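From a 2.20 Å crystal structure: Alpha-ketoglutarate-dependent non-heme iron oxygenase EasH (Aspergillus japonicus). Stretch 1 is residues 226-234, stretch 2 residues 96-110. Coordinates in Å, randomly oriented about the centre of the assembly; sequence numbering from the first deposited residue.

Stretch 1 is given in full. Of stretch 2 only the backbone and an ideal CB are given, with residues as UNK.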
# COMPACT_ATOMS: atom_id res chain seq x y z
N PRO A 226 -0.58 10.77 17.89
CA PRO A 226 0.08 9.69 17.16
C PRO A 226 0.39 10.08 15.74
O PRO A 226 -0.46 10.61 15.04
CB PRO A 226 -0.96 8.56 17.17
CG PRO A 226 -2.26 9.24 17.43
CD PRO A 226 -1.89 10.32 18.40
N LEU A 227 1.62 9.83 15.31
CA LEU A 227 2.02 10.05 13.94
C LEU A 227 2.72 8.78 13.52
O LEU A 227 3.81 8.46 14.02
CB LEU A 227 2.94 11.29 13.88
CG LEU A 227 3.42 11.83 12.54
CD1 LEU A 227 4.13 13.15 12.79
CD2 LEU A 227 4.35 10.85 11.82
N ILE A 228 2.10 8.04 12.60
CA ILE A 228 2.59 6.71 12.25
C ILE A 228 3.16 6.69 10.85
O ILE A 228 2.46 6.94 9.87
CB ILE A 228 1.49 5.64 12.43
CG1 ILE A 228 0.74 5.86 13.76
CG2 ILE A 228 2.09 4.25 12.38
CD1 ILE A 228 -0.38 4.88 14.03
N MET A 229 4.47 6.41 10.76
CA MET A 229 5.15 6.18 9.48
C MET A 229 5.16 4.69 9.19
O MET A 229 5.18 3.86 10.10
CB MET A 229 6.58 6.71 9.51
CG MET A 229 6.69 8.17 9.92
SD MET A 229 5.72 9.27 8.89
CE MET A 229 6.55 9.11 7.31
N GLN A 230 5.18 4.37 7.91
CA GLN A 230 5.02 3.00 7.45
C GLN A 230 5.88 2.69 6.24
O GLN A 230 6.12 3.55 5.40
CB GLN A 230 3.55 2.80 7.13
CG GLN A 230 3.14 1.52 6.45
CD GLN A 230 1.63 1.34 6.51
OE1 GLN A 230 1.05 1.22 7.59
NE2 GLN A 230 0.99 1.39 5.36
N SER A 231 6.34 1.45 6.17
CA SER A 231 6.98 0.88 4.98
C SER A 231 6.15 1.13 3.71
O SER A 231 4.95 0.83 3.66
CB SER A 231 7.17 -0.64 5.19
OG SER A 231 7.51 -1.30 3.99
N CYS A 232 6.80 1.64 2.66
CA CYS A 232 6.08 2.08 1.46
C CYS A 232 5.34 0.97 0.69
O CYS A 232 4.41 1.27 -0.06
CB CYS A 232 7.01 2.83 0.51
SG CYS A 232 8.26 1.79 -0.27
N GLN A 233 5.75 -0.29 0.87
CA GLN A 233 5.07 -1.44 0.25
C GLN A 233 3.63 -1.66 0.77
O GLN A 233 2.84 -2.32 0.10
CB GLN A 233 5.87 -2.73 0.41
CG GLN A 233 5.84 -3.32 1.82
CD GLN A 233 6.86 -4.44 2.01
OE1 GLN A 233 6.93 -5.38 1.21
NE2 GLN A 233 7.65 -4.36 3.08
N PHE A 234 3.30 -1.11 1.95
CA PHE A 234 1.96 -1.22 2.53
C PHE A 234 1.10 0.03 2.32
O PHE A 234 1.54 1.18 2.54
CB PHE A 234 2.02 -1.54 4.03
CG PHE A 234 2.74 -2.81 4.33
CD1 PHE A 234 2.24 -4.03 3.90
CD2 PHE A 234 3.97 -2.79 5.01
CE1 PHE A 234 2.92 -5.21 4.17
CE2 PHE A 234 4.66 -3.97 5.27
CZ PHE A 234 4.13 -5.18 4.86
N UNK A 96 15.07 14.33 12.54
CA UNK A 96 15.07 13.20 13.46
C UNK A 96 14.06 12.12 13.03
O UNK A 96 14.39 10.94 13.03
CB UNK A 96 14.75 13.68 14.88
N UNK A 97 12.85 12.53 12.66
CA UNK A 97 11.85 11.59 12.16
C UNK A 97 12.40 10.79 10.98
O UNK A 97 12.31 9.57 10.95
CB UNK A 97 10.58 12.33 11.75
N UNK A 98 12.98 11.48 10.02
CA UNK A 98 13.49 10.84 8.83
C UNK A 98 14.71 9.96 9.09
O UNK A 98 14.84 8.91 8.47
CB UNK A 98 13.84 11.91 7.79
N UNK A 99 15.59 10.36 10.00
CA UNK A 99 16.74 9.52 10.37
C UNK A 99 16.32 8.18 10.95
O UNK A 99 16.87 7.15 10.58
CB UNK A 99 17.62 10.25 11.38
N UNK A 100 15.32 8.21 11.82
CA UNK A 100 14.79 7.00 12.46
C UNK A 100 14.04 6.10 11.47
O UNK A 100 14.20 4.88 11.50
CB UNK A 100 13.86 7.39 13.61
N UNK A 101 13.24 6.71 10.59
CA UNK A 101 12.54 5.95 9.55
C UNK A 101 13.51 5.28 8.57
O UNK A 101 13.30 4.12 8.20
CB UNK A 101 11.59 6.87 8.78
N UNK A 102 14.56 5.99 8.16
CA UNK A 102 15.57 5.41 7.27
C UNK A 102 16.22 4.18 7.89
O UNK A 102 16.45 3.21 7.21
CB UNK A 102 16.64 6.45 6.93
N UNK A 103 16.50 4.24 9.19
CA UNK A 103 17.09 3.11 9.89
C UNK A 103 16.13 1.95 10.09
O UNK A 103 16.52 0.81 9.95
CB UNK A 103 17.62 3.57 11.25
N UNK A 104 14.88 2.23 10.44
CA UNK A 104 13.90 1.15 10.66
C UNK A 104 13.52 0.46 9.35
O UNK A 104 13.55 -0.77 9.25
CB UNK A 104 12.64 1.70 11.33
N UNK A 105 13.20 1.27 8.34
CA UNK A 105 12.63 0.76 7.10
C UNK A 105 13.61 0.48 5.97
O UNK A 105 13.32 -0.32 5.09
CB UNK A 105 11.59 1.76 6.60
N UNK A 106 14.77 1.13 5.98
CA UNK A 106 15.76 0.94 4.93
C UNK A 106 16.16 -0.50 4.66
O UNK A 106 16.26 -0.89 3.50
CB UNK A 106 17.02 1.74 5.28
N UNK A 107 16.42 -1.30 5.71
CA UNK A 107 16.93 -2.67 5.46
C UNK A 107 15.98 -3.62 4.70
O UNK A 107 16.40 -4.22 3.72
CB UNK A 107 17.27 -3.32 6.80
N UNK A 108 14.73 -3.73 5.14
CA UNK A 108 13.79 -4.67 4.56
C UNK A 108 12.86 -4.04 3.52
O UNK A 108 12.44 -4.74 2.60
CB UNK A 108 12.96 -5.30 5.67
N UNK A 109 12.55 -2.75 3.63
CA UNK A 109 11.59 -2.09 2.72
C UNK A 109 12.13 -1.06 1.73
O UNK A 109 11.60 -0.97 0.62
CB UNK A 109 10.53 -1.39 3.57
N UNK A 110 13.16 -0.30 2.11
CA UNK A 110 13.62 0.89 1.35
C UNK A 110 12.88 2.11 1.86
O UNK A 110 13.03 2.50 3.01
CB UNK A 110 13.39 0.72 -0.15

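The helix of stretch 2 runs beside the strand of stretch 1, the two N-to-C directions diverging by 33° and the axes approaching to 9.3 Å.

At position 97 the CA-to-CB bond points toward the strand, but no atom of stretch 1 lies within 5.5 Å of the ideal CB. A branched or long apolar side chain could bridge that gap to Leu 227 and Met 229. The residue is Leu 97, whose CD1 lies 3.9 Å from CD2 of Leu 227 and whose CD2 lies 4.1 Å from CG of Met 229.

Positions 96, 98, 99 and 100 meet nothing of stretch 1, and many residues would fit; they are Leu 96, His 98, Gly 99 and Leu 100.

Position 101 faces the strand where the backbones come near, with the ideal CB only 5.1 Å from CB of Met 229. A small side chain such as alanine, serine or cysteine suits this space. Cys 101 sets its SG 3.5 Å from CG of Met 229.

Positions 102 and 103 have no atom of stretch 1 within 5.5 Å of the ideal CB, so many side chains would do; they are Lys 102 and Arg 103. Position 104 points toward the strand without touching it; an apolar residue is plausible, and CD2 of Leu 104 stays 6.3 Å from O of Met 229.

At position 105 the ideal CB is 5.0 Å from CA of Ser 231 and points toward the strand, whose backbone offers a surface for a flat or long apolar group. Phe 105 places its ring with Ser 231 N and Gln 230 C over one face; CE1 is 3.6 Å from Ser 231 N, and CE2 packs 4.2 Å from CB of Met 229.

At position 106 a CB would clash with the carbonyl O of Lys 102 at 2.5 Å, which favours glycine, and Gly 106 is found. Positions 107 and 108 leave stretch 1 untouched by their side chains and tolerate many residues: Pro 107 and Glu 108. The carbonyl O of Glu 108 takes a weak hydrogen bond from a water that also accepts one from Gln 233 NE2.

Position 109 brings its ideal CB within 3.0 Å of Ser 231 OG and 4.2 Å of Gln 233 NE2, so a small polar side chain is the natural candidate. Ser 109 hydrogen-bonds through OG to Ser 231 OG at 2.6 Å.

Position 110 has phi/psi of 90/-113, where a CB would jam against the preceding carbonyl O; this calls for glycine, and Gly 110 fills it.

Stretch 2 96-110: LLHGLCKRLFGPESG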
# COMPACT_ATOMS: atom_id res chain seq x y z
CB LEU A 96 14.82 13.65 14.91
CG LEU A 96 14.75 12.50 15.93
CD1 LEU A 96 16.06 11.73 15.92
CD2 LEU A 96 14.44 13.01 17.32
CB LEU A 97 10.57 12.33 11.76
CG LEU A 97 9.35 11.52 11.27
CD1 LEU A 97 8.05 12.19 11.74
CD2 LEU A 97 9.35 11.33 9.76
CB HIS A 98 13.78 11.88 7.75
CG HIS A 98 12.54 12.45 7.16
ND1 HIS A 98 11.72 11.73 6.33
CD2 HIS A 98 11.96 13.66 7.31
CE1 HIS A 98 10.69 12.47 5.98
NE2 HIS A 98 10.81 13.65 6.56
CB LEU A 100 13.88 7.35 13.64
CG LEU A 100 14.60 7.96 14.84
CD1 LEU A 100 13.64 8.73 15.74
CD2 LEU A 100 15.33 6.91 15.62
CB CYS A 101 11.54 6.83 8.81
SG CYS A 101 10.14 7.38 9.83
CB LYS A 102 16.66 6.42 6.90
CG LYS A 102 16.22 7.43 5.85
CD LYS A 102 17.35 8.39 5.51
CE LYS A 102 16.83 9.64 4.82
NZ LYS A 102 17.84 10.72 4.98
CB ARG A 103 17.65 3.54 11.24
CG ARG A 103 18.99 4.23 11.12
CD ARG A 103 19.45 4.78 12.46
NE ARG A 103 20.18 6.02 12.27
CZ ARG A 103 21.41 6.10 11.77
NH1 ARG A 103 22.11 5.01 11.44
NH2 ARG A 103 21.96 7.30 11.62
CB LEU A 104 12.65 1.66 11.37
CG LEU A 104 11.73 0.55 11.92
CD1 LEU A 104 12.38 -0.18 13.10
CD2 LEU A 104 10.39 1.16 12.32
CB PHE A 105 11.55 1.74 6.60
CG PHE A 105 10.43 1.93 7.57
CD1 PHE A 105 9.66 0.86 7.99
CD2 PHE A 105 10.12 3.18 8.06
CE1 PHE A 105 8.61 1.03 8.88
CE2 PHE A 105 9.06 3.36 8.95
CZ PHE A 105 8.31 2.29 9.37
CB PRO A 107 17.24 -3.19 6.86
CG PRO A 107 17.55 -1.96 7.64
CD PRO A 107 16.61 -0.91 7.12
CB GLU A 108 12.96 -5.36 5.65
CG GLU A 108 13.77 -6.21 6.63
CD GLU A 108 13.04 -6.50 7.95
OE1 GLU A 108 12.57 -5.54 8.65
OE2 GLU A 108 12.98 -7.70 8.30
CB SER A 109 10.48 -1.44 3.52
OG SER A 109 9.84 -2.43 4.31
O HOH W 1 9.76 -6.48 3.56
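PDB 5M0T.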